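PDB 6T8S: pilin from Clostridioides difficile, which is the major subunit of the type IV pilus, PilA1, and probably polymerises through its N-terminal helix into the surface fibre. Local coordinates for residues A17-D22 / D62-G67; S21-V26 / L133-I138; K27-S32 / S51-Y56; P41-G46 / K69-K74. One frame throughout, in Å; residues are numbered along the deposited sequence.

Interaction 1: residues A17-D22 / D62-G67; sequences ASVESD and DKADIG
Val19 pushes a single methyl, CG2, against Ala64 and Ile66, while one helical position earlier Ser18 meets Asp65 at the polar margin. The Val19 side chain has CG1 anti to the backbone N (chi1 173°), which sets CG2 beside that N and facing the loop. CG2 lies 3.7 Å from Ile66 CG1 and 3.9 Å from Ala64 CB. Ile66 crosses Val19 at about a right angle, and its CD1 continues past the same valine methyl. Ala64 and Val19 also meet Ile83 of strand 78-83, so the apolar patch belongs to the layer between helix 9-37 and the sheet.

At the more exposed margin, Ser18 OG stands anti to its backbone N (chi1 -175°) and approaches Asp65 OD2 at 3.0 Å, a weak hydrogen bond whose proton has a second acceptor near. A water also hydrogen-bonds Ser18 OG at 2.8 Å. The same water donates to Asp22 OD2 and accepts from Asp65 N, tying two side chains one helical turn apart to the loop backbone. Asp22 OD2 also bonds Tyr70 OH, at the start of strand 70-75. Ala64 to Gly67 form a type I beta turn, closed by Gly67 N to Ala64 O at 3.0 Å.

The chemistry is thus divided: buried methyls make the apolar side of the contact, whereas Asp22 OD2 and Asp65 OD1 approach to 5.9 Å at the polar side. The water binds Asp22 OD2 and Ser18 OG, and although the link on to Asp65 OD2 is weak, this network may moderate the like charges.

Interaction 2: residues S21-V26 / L133-I138; sequences SDYSSV and LYIVLI
Tyr23 and Leu137 mark the closest backbone approach, CA to CA 7.7 Å, between a mid-helix segment and a strand that turns a corner at Leu137, so side chains fill the gap. The Tyr23 ring carries both the polar bond and the tightest apolar contacts. Its CG is anti to the backbone N (chi1 170°), and from there the ring reaches across to the strand, where OH donates to Val136 O at 2.7 Å. The carbonyl oxygen lies in the plane of the ring at its edge, and the hydroxyl in turn lies in the carbonyl plane, with a C=O...OH angle of 149°.

Two methyls close on the same ring carbon: Ile135 CG2 is 3.3 Å from Tyr23 CE1, and Leu137 CD2 is 3.4 Å from it. Ile135 passes the ring at a slant, whereas Leu137 runs alongside in the opposite direction. The other leucine methyl, CD1, meets Val26 CG1 at 3.9 Å, one turn further along the helix. A classic beta bulge puts Leu137 and Ile138 together opposite Leu79 of strand 78-83. Packing a long N-terminal helix against an antiparallel sheet in this way is the hallmark of the type IV pilin globular domain.

Interaction 3: residues K27-S32 / S51-Y56; sequences KSAALS and SVLETY
Ala29 and Tyr56 bring the backbones to 5.5 Å between CA atoms, with regular helix on one side and, on the other, a short 3-10 turn at 51-52 followed by residues 54-56 in helical conformation. Such closeness rests on the small side chain of Ala29, whose CB lies 3.9 Å from Tyr56 CB and 4.1 Å from Leu53 CD1.

Leu53 straddles the helix surface with its two methyls: CD1 takes the Ala29 side chain, while CD2 rests 4.0 Å from Ala30 CA. Tyr56 has CG anti to its carbonyl carbon (chi1 -65°), and the ring extends beside the helix toward Ser32. There Ser32 CB comes to 3.5 Å from Tyr56 CD1 and almost as near to CE1. Ala29 O stands over one face of the ring, 4.1 Å above its plane and displaced toward the rim. The phenol reaches further along the helix, its OH hydrogen-bonding Asp36.

Leu53 also touches Val26 and Tyr33 of the helix, Leu72 of strand 70-75 and Pro41. It therefore joins the irregular connection to both main elements. In type IV pilins this connection between the N-terminal helix and the beta sheet is the αβ-loop, here folded back against the last turns of helix 9-37.

Interaction 4: residues P41-G46 / K69-K74; sequences PVTPDG and KYKLIK
Thr43 holds both the N-H and the C=O of Leu72, on the strand edge turned away from strand 78-83. Leu72 N donates to Thr43 OG1 at 2.9 Å with a practically straight N-H...O angle of 179°, and Thr43 N returns a bond of 2.9 Å to Leu72 O, its donor tilted 29° from the carbonyl plane. The hydroxyl takes up its place anti to the threonine carbonyl carbon (chi1 -57°), where it accepts from the strand and also bonds Gly49 O. Beside it, Lys71 CB packs 3.5 Å from Thr43 OG1.

The inner flank is buried and mostly apolar. The exception is Pro41 O, a carbonyl oxygen without a polar partner in the model, which lies 3.7 Å from Leu72 CB; Leu72 CD1 meets Pro41 CB at 4.3 Å. Leu72 continues inward to Leu137 and Pro41 to Ala30 and Tyr33. Strand 70-75 pairs antiparallel with 78-83, and the 41-46 segment, part of the αβ-loop that follows the pilin helix, meets its other edge at Leu72 with a side-chain oxygen standing in for a backbone acceptor.

Outward the contact thins. Val42 CG1 reaches Lys74 CB at 4.1 Å, the two side chains crossing at a slant, and the rest of Lys74 leads away. A water donates to both Thr43 O and Leu72 O, linking the two carbonyls. Lys71 bends at its third torsion and its NZ bonds Gln47 O.

Overall arrangement
Interactions 1, 2 and 3 follow one another along helix 9-37, which meets in turn residues 62-67, strand 128-138 and residues 51-56; interaction 4 joins another part of the same helix-to-sheet connection to strand 70-75. Interaction 2 is the core contact, its centre about 4 Å from the centre of the chain, and combines apolar packing with one phenol bond. Interaction 3 is also buried but rests on packing alone. Interactions 1 and 4 are partly buried and each includes a bridging water; in interaction 1 the polar bonds are at the exposed margin, in interaction 4 two bonds join buried Thr43 and Leu72. Tyr134 on Ile73 and Val52 on Leu72 tie interactions 2 and 3 to interaction 4.

Interaction 1: residues A17-D22 / D62-G67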
loop_
_atom_site.group_PDB
_atom_site.type_symbol
_atom_site.label_atom_id
_atom_site.label_comp_id
_atom_site.label_asym_id
_atom_site.label_seq_id
_atom_site.Cartn_x
_atom_site.Cartn_y
_atom_site.Cartn_z
ATOM N N ALA A 17 1.705 1.942 -12.201
ATOM C CA ALA A 17 2.404 3.239 -12.018
ATOM C C ALA A 17 1.553 4.153 -11.130
ATOM O O ALA A 17 2.115 4.875 -10.297
ATOM C CB ALA A 17 2.707 3.877 -13.351
ATOM N N SER A 18 0.228 4.152 -11.298
ATOM C CA SER A 18 -0.718 4.949 -10.481
ATOM C C SER A 18 -0.609 4.588 -8.992
ATOM O O SER A 18 -0.567 5.494 -8.148
ATOM C CB SER A 18 -2.115 4.806 -11.007
ATOM O OG SER A 18 -2.988 5.653 -10.301
ATOM N N VAL A 19 -0.518 3.304 -8.668
ATOM C CA VAL A 19 -0.315 2.856 -7.266
ATOM C C VAL A 19 1.041 3.358 -6.759
ATOM O O VAL A 19 1.118 3.849 -5.616
ATOM C CB VAL A 19 -0.447 1.329 -7.154
ATOM C CG1 VAL A 19 -0.072 0.850 -5.759
ATOM C CG2 VAL A 19 -1.853 0.894 -7.541
ATOM N N GLU A 20 2.081 3.281 -7.580
ATOM C CA GLU A 20 3.433 3.777 -7.206
ATOM C C GLU A 20 3.362 5.273 -6.874
ATOM O O GLU A 20 4.010 5.694 -5.902
ATOM C CB GLU A 20 4.420 3.556 -8.347
ATOM C CG GLU A 20 4.698 2.108 -8.650
ATOM C CD GLU A 20 5.564 1.898 -9.873
ATOM O OE1 GLU A 20 6.131 2.889 -10.391
ATOM O OE2 GLU A 20 5.706 0.733 -10.285
ATOM N N SER A 21 2.630 6.062 -7.666
ATOM C CA SER A 21 2.486 7.530 -7.438
ATOM C C SER A 21 1.744 7.782 -6.115
ATOM O O SER A 21 2.180 8.628 -5.303
ATOM C CB SER A 21 1.801 8.206 -8.594
ATOM O OG SER A 21 1.696 9.609 -8.373
ATOM N N ASP A 22 0.655 7.054 -5.881
ATOM C CA ASP A 22 -0.090 7.122 -4.597
ATOM C C ASP A 22 0.846 6.750 -3.445
ATOM O O ASP A 22 0.836 7.462 -2.435
ATOM C CB ASP A 22 -1.338 6.236 -4.638
ATOM C CG ASP A 22 -2.428 6.726 -5.572
ATOM O OD1 ASP A 22 -2.356 7.907 -6.016
ATOM O OD2 ASP A 22 -3.359 5.926 -5.843
ATOM N N ASP A 62 -7.963 7.487 -2.533
ATOM C CA ASP A 62 -9.138 6.744 -2.003
ATOM C C ASP A 62 -8.984 5.256 -2.354
ATOM O O ASP A 62 -8.901 4.423 -1.426
ATOM C CB ASP A 62 -10.429 7.348 -2.565
ATOM C CG ASP A 62 -11.693 6.613 -2.151
ATOM O OD1 ASP A 62 -11.760 6.167 -0.993
ATOM O OD2 ASP A 62 -12.592 6.484 -2.998
ATOM N N LYS A 63 -8.937 4.945 -3.647
ATOM C CA LYS A 63 -8.849 3.552 -4.154
ATOM C C LYS A 63 -7.641 3.442 -5.080
ATOM O O LYS A 63 -7.332 4.425 -5.800
ATOM C CB LYS A 63 -10.096 3.154 -4.944
ATOM C CG LYS A 63 -11.375 3.018 -4.131
ATOM C CD LYS A 63 -12.602 2.739 -4.993
ATOM C CE LYS A 63 -12.519 1.455 -5.800
ATOM N NZ LYS A 63 -12.609 0.249 -4.940
ATOM N N ALA A 64 -7.008 2.279 -5.076
ATOM C CA ALA A 64 -5.896 1.942 -5.987
ATOM C C ALA A 64 -6.464 1.624 -7.374
ATOM O O ALA A 64 -7.549 1.032 -7.462
ATOM C CB ALA A 64 -5.107 0.800 -5.415
ATOM N N ASP A 65 -5.740 1.968 -8.440
ATOM C CA ASP A 65 -6.158 1.651 -9.834
ATOM C C ASP A 65 -6.114 0.135 -10.095
ATOM O O ASP A 65 -6.745 -0.308 -11.068
ATOM C CB ASP A 65 -5.315 2.434 -10.836
ATOM C CG ASP A 65 -5.790 3.860 -11.054
ATOM O OD1 ASP A 65 -6.737 4.285 -10.370
ATOM O OD2 ASP A 65 -5.246 4.515 -11.953
ATOM N N ILE A 66 -5.433 -0.647 -9.252
ATOM C CA ILE A 66 -5.375 -2.139 -9.359
ATOM C C ILE A 66 -6.526 -2.768 -8.556
ATOM O O ILE A 66 -6.620 -4.010 -8.552
ATOM C CB ILE A 66 -4.001 -2.679 -8.916
ATOM C CG1 ILE A 66 -3.681 -2.308 -7.464
ATOM C CG2 ILE A 66 -2.915 -2.236 -9.890
ATOM C CD1 ILE A 66 -2.367 -2.840 -6.948
ATOM N N GLY A 67 -7.378 -1.951 -7.941
ATOM C CA GLY A 67 -8.488 -2.385 -7.065
ATOM C C GLY A 67 -8.166 -2.153 -5.601
ATOM O O GLY A 67 -6.977 -2.244 -5.231
HETATM O O HOH W 1 -3.860 4.198 -8.066
#

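Interaction 2: residues S21-V26 / L133-I138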
loop_
_atom_site.group_PDB
_atom_site.type_symbol
_atom_site.label_atom_id
_atom_site.label_comp_id
_atom_site.label_asym_id
_atom_site.label_seq_id
_atom_site.Cartn_x
_atom_site.Cartn_y
_atom_site.Cartn_z
ATOM N N SER A 21 2.630 6.062 -7.666
ATOM C CA SER A 21 2.486 7.530 -7.438
ATOM C C SER A 21 1.744 7.782 -6.115
ATOM O O SER A 21 2.180 8.628 -5.303
ATOM C CB SER A 21 1.801 8.206 -8.594
ATOM O OG SER A 21 1.696 9.609 -8.373
ATOM N N ASP A 22 0.655 7.054 -5.881
ATOM C CA ASP A 22 -0.090 7.122 -4.597
ATOM C C ASP A 22 0.846 6.750 -3.445
ATOM O O ASP A 22 0.836 7.462 -2.435
ATOM C CB ASP A 22 -1.338 6.236 -4.638
ATOM C CG ASP A 22 -2.428 6.726 -5.572
ATOM O OD1 ASP A 22 -2.356 7.907 -6.016
ATOM O OD2 ASP A 22 -3.359 5.926 -5.843
ATOM N N TYR A 23 1.604 5.666 -3.579
ATOM C CA TYR A 23 2.553 5.176 -2.548
ATOM C C TYR A 23 3.529 6.303 -2.167
ATOM O O TYR A 23 3.744 6.570 -0.976
ATOM C CB TYR A 23 3.271 3.929 -3.067
ATOM C CG TYR A 23 4.427 3.484 -2.211
ATOM C CD1 TYR A 23 4.172 2.725 -1.091
ATOM C CD2 TYR A 23 5.740 3.824 -2.495
ATOM C CE1 TYR A 23 5.191 2.306 -0.259
ATOM C CE2 TYR A 23 6.784 3.389 -1.679
ATOM C CZ TYR A 23 6.498 2.632 -0.552
ATOM O OH TYR A 23 7.442 2.165 0.320
ATOM N N SER A 24 4.116 6.952 -3.176
ATOM C CA SER A 24 5.119 8.028 -2.995
ATOM C C SER A 24 4.513 9.216 -2.234
ATOM O O SER A 24 5.156 9.695 -1.265
ATOM C CB SER A 24 5.684 8.461 -4.323
ATOM O OG SER A 24 6.710 9.399 -4.106
ATOM N N SER A 25 3.331 9.674 -2.648
ATOM C CA SER A 25 2.600 10.808 -2.029
ATOM C C SER A 25 2.247 10.471 -0.575
ATOM O O SER A 25 2.433 11.317 0.303
ATOM C CB SER A 25 1.385 11.172 -2.840
ATOM O OG SER A 25 1.755 11.743 -4.094
ATOM N N VAL A 26 1.719 9.277 -0.330
ATOM C CA VAL A 26 1.305 8.854 1.037
ATOM C C VAL A 26 2.560 8.723 1.908
ATOM O O VAL A 26 2.497 9.112 3.093
ATOM C CB VAL A 26 0.492 7.547 1.001
ATOM C CG1 VAL A 26 0.265 6.996 2.400
ATOM C CG2 VAL A 26 -0.824 7.747 0.281
ATOM N N LEU A 133 -3.449 -6.457 -0.502
ATOM C CA LEU A 133 -1.990 -6.321 -0.710
ATOM C C LEU A 133 -1.463 -5.324 0.324
ATOM O O LEU A 133 -2.228 -4.453 0.766
ATOM C CB LEU A 133 -1.726 -5.827 -2.142
ATOM C CG LEU A 133 -0.273 -5.898 -2.613
ATOM C CD1 LEU A 133 0.150 -7.317 -2.908
ATOM C CD2 LEU A 133 -0.044 -5.026 -3.841
ATOM N N TYR A 134 -0.190 -5.456 0.685
ATOM C CA TYR A 134 0.479 -4.658 1.729
ATOM C C TYR A 134 1.807 -4.118 1.189
ATOM O O TYR A 134 2.583 -4.900 0.629
ATOM C CB TYR A 134 0.686 -5.537 2.962
ATOM C CG TYR A 134 -0.592 -6.091 3.528
ATOM C CD1 TYR A 134 -1.371 -5.351 4.404
ATOM C CD2 TYR A 134 -1.047 -7.341 3.142
ATOM C CE1 TYR A 134 -2.544 -5.868 4.935
ATOM C CE2 TYR A 134 -2.225 -7.866 3.650
ATOM C CZ TYR A 134 -2.968 -7.131 4.556
ATOM O OH TYR A 134 -4.140 -7.643 5.046
ATOM N N ILE A 135 2.058 -2.816 1.361
ATOM C CA ILE A 135 3.365 -2.196 0.981
ATOM C C ILE A 135 3.920 -1.428 2.183
ATOM O O ILE A 135 3.284 -0.470 2.652
ATOM C CB ILE A 135 3.280 -1.304 -0.274
ATOM C CG1 ILE A 135 2.502 -1.962 -1.420
ATOM C CG2 ILE A 135 4.692 -0.934 -0.710
ATOM C CD1 ILE A 135 2.384 -1.112 -2.673
ATOM N N VAL A 136 5.101 -1.824 2.647
ATOM C CA VAL A 136 5.779 -1.127 3.775
ATOM C C VAL A 136 6.064 0.321 3.349
ATOM O O VAL A 136 6.685 0.503 2.275
ATOM C CB VAL A 136 7.072 -1.843 4.182
ATOM C CG1 VAL A 136 7.830 -1.058 5.237
ATOM C CG2 VAL A 136 6.781 -3.254 4.675
ATOM N N LEU A 137 5.638 1.294 4.156
ATOM C CA LEU A 137 5.924 2.749 3.944
ATOM C C LEU A 137 7.144 3.183 4.763
ATOM O O LEU A 137 8.025 3.877 4.206
ATOM C CB LEU A 137 4.720 3.574 4.388
ATOM C CG LEU A 137 3.499 3.522 3.483
ATOM C CD1 LEU A 137 2.318 4.204 4.159
ATOM C CD2 LEU A 137 3.793 4.186 2.150
ATOM N N ILE A 138 7.161 2.819 6.044
ATOM C CA ILE A 138 8.203 3.252 7.019
ATOM C C ILE A 138 8.706 2.004 7.735
ATOM O O ILE A 138 7.908 1.342 8.401
ATOM C CB ILE A 138 7.682 4.326 7.996
ATOM C CG1 ILE A 138 7.067 5.523 7.259
ATOM C CG2 ILE A 138 8.801 4.747 8.947
ATOM C CD1 ILE A 138 6.496 6.608 8.150
#

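Interaction 3: residues K27-S32 / S51-Y56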
loop_
_atom_site.group_PDB
_atom_site.type_symbol
_atom_site.label_atom_id
_atom_site.label_comp_id
_atom_site.label_asym_id
_atom_site.label_seq_id
_atom_site.Cartn_x
_atom_site.Cartn_y
_atom_site.Cartn_z
ATOM N N LYS A 27 3.646 8.173 1.367
ATOM C CA LYS A 27 4.894 7.963 2.140
ATOM C C LYS A 27 5.418 9.321 2.634
ATOM O O LYS A 27 5.836 9.400 3.802
ATOM C CB LYS A 27 5.955 7.228 1.320
ATOM C CG LYS A 27 7.253 6.984 2.071
ATOM C CD LYS A 27 8.177 6.001 1.417
ATOM C CE LYS A 27 9.507 5.924 2.133
ATOM N NZ LYS A 27 10.516 5.246 1.298
ATOM N N SER A 28 5.446 10.339 1.774
ATOM C CA SER A 28 5.966 11.689 2.126
ATOM C C SER A 28 5.109 12.304 3.243
ATOM O O SER A 28 5.675 12.817 4.256
ATOM C CB SER A 28 6.022 12.580 0.906
ATOM O OG SER A 28 6.762 13.752 1.201
ATOM N N ALA A 29 3.785 12.224 3.104
ATOM C CA ALA A 29 2.815 12.737 4.096
ATOM C C ALA A 29 2.992 11.978 5.417
ATOM O O ALA A 29 2.939 12.632 6.496
ATOM C CB ALA A 29 1.406 12.627 3.567
ATOM N N ALA A 30 3.155 10.652 5.364
ATOM C CA ALA A 30 3.275 9.815 6.582
ATOM C C ALA A 30 4.550 10.202 7.342
ATOM O O ALA A 30 4.521 10.252 8.578
ATOM C CB ALA A 30 3.280 8.354 6.236
ATOM N N LEU A 31 5.648 10.414 6.623
ATOM C CA LEU A 31 6.942 10.773 7.264
ATOM C C LEU A 31 6.809 12.119 7.987
ATOM O O LEU A 31 7.369 12.250 9.103
ATOM C CB LEU A 31 8.050 10.767 6.211
ATOM C CG LEU A 31 8.565 9.378 5.848
ATOM C CD1 LEU A 31 9.337 9.417 4.545
ATOM C CD2 LEU A 31 9.419 8.798 6.972
ATOM N N SER A 32 6.109 13.084 7.375
ATOM C CA SER A 32 5.787 14.415 7.962
ATOM C C SER A 32 5.025 14.233 9.280
ATOM O O SER A 32 5.482 14.750 10.328
ATOM C CB SER A 32 4.984 15.271 7.019
ATOM O OG SER A 32 5.775 15.782 5.966
ATOM N N SER A 51 -7.771 9.524 5.936
ATOM C CA SER A 51 -8.144 10.840 6.520
ATOM C C SER A 51 -7.212 11.213 7.691
ATOM O O SER A 51 -7.090 12.438 7.972
ATOM C CB SER A 51 -9.615 10.875 6.895
ATOM O OG SER A 51 -9.824 10.056 8.024
ATOM N N VAL A 52 -6.538 10.243 8.333
ATOM C CA VAL A 52 -5.507 10.518 9.382
ATOM C C VAL A 52 -4.432 11.473 8.818
ATOM O O VAL A 52 -3.887 12.289 9.601
ATOM C CB VAL A 52 -4.886 9.216 9.933
ATOM C CG1 VAL A 52 -4.085 8.466 8.883
ATOM C CG2 VAL A 52 -4.033 9.460 11.170
ATOM N N LEU A 53 -4.159 11.425 7.511
ATOM C CA LEU A 53 -3.121 12.289 6.861
ATOM C C LEU A 53 -3.721 13.558 6.240
ATOM O O LEU A 53 -2.972 14.255 5.514
ATOM C CB LEU A 53 -2.403 11.476 5.782
ATOM C CG LEU A 53 -1.603 10.262 6.243
ATOM C CD1 LEU A 53 -0.952 9.595 5.046
ATOM C CD2 LEU A 53 -0.543 10.635 7.265
ATOM N N GLU A 54 -4.983 13.915 6.517
ATOM C CA GLU A 54 -5.705 14.938 5.709
ATOM C C GLU A 54 -5.040 16.323 5.803
ATOM O O GLU A 54 -5.135 17.082 4.822
ATOM C CB GLU A 54 -7.159 15.081 6.151
ATOM C CG GLU A 54 -7.985 15.915 5.191
ATOM C CD GLU A 54 -9.473 15.635 5.278
ATOM O OE1 GLU A 54 -9.927 15.217 6.370
ATOM O OE2 GLU A 54 -10.165 15.833 4.262
ATOM N N THR A 55 -4.447 16.676 6.948
ATOM C CA THR A 55 -3.785 18.007 7.106
ATOM C C THR A 55 -2.621 18.098 6.108
ATOM O O THR A 55 -2.323 19.230 5.642
ATOM C CB THR A 55 -3.352 18.251 8.558
ATOM O OG1 THR A 55 -4.509 18.092 9.373
ATOM C CG2 THR A 55 -2.766 19.630 8.780
ATOM N N TYR A 56 -1.998 16.968 5.746
ATOM C CA TYR A 56 -0.709 16.920 5.001
ATOM C C TYR A 56 -0.911 16.718 3.491
ATOM O O TYR A 56 0.081 16.837 2.753
ATOM C CB TYR A 56 0.193 15.812 5.549
ATOM C CG TYR A 56 0.649 16.034 6.969
ATOM C CD1 TYR A 56 1.802 16.750 7.243
ATOM C CD2 TYR A 56 -0.087 15.562 8.050
ATOM C CE1 TYR A 56 2.239 16.961 8.542
ATOM C CE2 TYR A 56 0.331 15.777 9.354
ATOM C CZ TYR A 56 1.503 16.475 9.605
ATOM O OH TYR A 56 1.922 16.713 10.888
#

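Interaction 4: residues P41-G46 / K69-K74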
loop_
_atom_site.group_PDB
_atom_site.type_symbol
_atom_site.label_atom_id
_atom_site.label_comp_id
_atom_site.label_asym_id
_atom_site.label_seq_id
_atom_site.Cartn_x
_atom_site.Cartn_y
_atom_site.Cartn_z
ATOM N N PRO A 41 1.299 7.286 11.789
ATOM C CA PRO A 41 -0.095 7.551 11.451
ATOM C C PRO A 41 -0.807 6.240 11.093
ATOM O O PRO A 41 -0.330 5.539 10.226
ATOM C CB PRO A 41 -0.045 8.452 10.214
ATOM C CG PRO A 41 1.280 8.089 9.575
ATOM C CD PRO A 41 2.208 7.735 10.724
ATOM N N VAL A 42 -1.922 5.952 11.756
ATOM C CA VAL A 42 -2.721 4.732 11.447
ATOM C C VAL A 42 -4.173 5.130 11.233
ATOM O O VAL A 42 -4.641 6.097 11.856
ATOM C CB VAL A 42 -2.587 3.672 12.551
ATOM C CG1 VAL A 42 -1.173 3.141 12.639
ATOM C CG2 VAL A 42 -3.064 4.205 13.887
ATOM N N THR A 43 -4.873 4.383 10.385
ATOM C CA THR A 43 -6.338 4.489 10.216
ATOM C C THR A 43 -6.960 4.068 11.541
ATOM O O THR A 43 -6.530 3.088 12.127
ATOM C CB THR A 43 -6.832 3.638 9.040
ATOM O OG1 THR A 43 -6.155 4.050 7.848
ATOM C CG2 THR A 43 -8.327 3.740 8.819
ATOM N N PRO A 44 -7.950 4.808 12.078
ATOM C CA PRO A 44 -8.632 4.370 13.294
ATOM C C PRO A 44 -9.200 2.949 13.135
ATOM O O PRO A 44 -9.659 2.604 12.050
ATOM C CB PRO A 44 -9.771 5.377 13.467
ATOM C CG PRO A 44 -9.306 6.624 12.708
ATOM C CD PRO A 44 -8.447 6.096 11.574
ATOM N N ASP A 45 -9.151 2.170 14.215
ATOM C CA ASP A 45 -9.728 0.803 14.284
ATOM C C ASP A 45 -11.152 0.843 13.739
ATOM O O ASP A 45 -11.923 1.733 14.153
ATOM C CB ASP A 45 -9.772 0.261 15.715
ATOM C CG ASP A 45 -8.448 -0.237 16.262
ATOM O OD1 ASP A 45 -7.468 -0.302 15.490
ATOM O OD2 ASP A 45 -8.413 -0.575 17.462
ATOM N N GLY A 46 -11.492 -0.100 12.867
ATOM C CA GLY A 46 -12.857 -0.286 12.347
ATOM C C GLY A 46 -13.170 0.602 11.160
ATOM O O GLY A 46 -14.334 0.612 10.750
ATOM N N LYS A 69 -9.568 -0.303 -1.554
ATOM C CA LYS A 69 -9.454 0.961 -0.782
ATOM C C LYS A 69 -8.126 0.971 -0.022
ATOM O O LYS A 69 -7.646 -0.095 0.396
ATOM C CB LYS A 69 -10.605 1.098 0.215
ATOM C CG LYS A 69 -11.935 1.519 -0.392
ATOM C CD LYS A 69 -13.047 1.580 0.631
ATOM C CE LYS A 69 -14.423 1.502 0.007
ATOM N NZ LYS A 69 -15.478 1.763 1.013
ATOM N N TYR A 70 -7.558 2.154 0.185
ATOM C CA TYR A 70 -6.313 2.317 0.966
ATOM C C TYR A 70 -6.668 2.429 2.453
ATOM O O TYR A 70 -7.714 3.025 2.789
ATOM C CB TYR A 70 -5.556 3.573 0.529
ATOM C CG TYR A 70 -4.970 3.555 -0.862
ATOM C CD1 TYR A 70 -4.001 2.633 -1.218
ATOM C CD2 TYR A 70 -5.321 4.512 -1.803
ATOM C CE1 TYR A 70 -3.427 2.631 -2.480
ATOM C CE2 TYR A 70 -4.753 4.531 -3.069
ATOM C CZ TYR A 70 -3.796 3.591 -3.409
ATOM O OH TYR A 70 -3.216 3.586 -4.646
ATOM N N LYS A 71 -5.789 1.927 3.317
ATOM C CA LYS A 71 -5.755 2.310 4.754
ATOM C C LYS A 71 -4.329 2.134 5.278
ATOM O O LYS A 71 -3.506 1.527 4.572
ATOM C CB LYS A 71 -6.819 1.538 5.553
ATOM C CG LYS A 71 -6.559 0.069 5.804
ATOM C CD LYS A 71 -7.625 -0.564 6.739
ATOM C CE LYS A 71 -7.376 -0.314 8.214
ATOM N NZ LYS A 71 -8.438 -0.861 9.101
ATOM N N LEU A 72 -4.054 2.681 6.459
ATOM C CA LEU A 72 -2.729 2.622 7.111
ATOM C C LEU A 72 -2.838 1.730 8.345
ATOM O O LEU A 72 -3.758 1.975 9.157
ATOM C CB LEU A 72 -2.297 4.037 7.507
ATOM C CG LEU A 72 -1.991 4.978 6.345
ATOM C CD1 LEU A 72 -1.716 6.377 6.858
ATOM C CD2 LEU A 72 -0.816 4.476 5.539
ATOM N N ILE A 73 -1.939 0.753 8.453
ATOM C CA ILE A 73 -1.862 -0.190 9.599
ATOM C C ILE A 73 -0.429 -0.239 10.129
ATOM O O ILE A 73 0.545 0.001 9.372
ATOM C CB ILE A 73 -2.389 -1.587 9.225
ATOM C CG1 ILE A 73 -1.490 -2.296 8.211
ATOM C CG2 ILE A 73 -3.849 -1.491 8.781
ATOM C CD1 ILE A 73 -1.891 -3.728 7.905
ATOM N N LYS A 74 -0.305 -0.598 11.399
ATOM C CA LYS A 74 1.006 -0.864 12.022
ATOM C C LYS A 74 1.182 -2.382 12.052
ATOM O O LYS A 74 0.237 -3.088 12.472
ATOM C CB LYS A 74 1.069 -0.176 13.387
ATOM C CG LYS A 74 2.387 -0.359 14.120
ATOM C CD LYS A 74 2.630 0.681 15.185
ATOM C CE LYS A 74 3.431 0.143 16.352
ATOM N NZ LYS A 74 3.352 1.048 17.524
HETATM O O HOH W 2 -5.011 0.834 11.220
#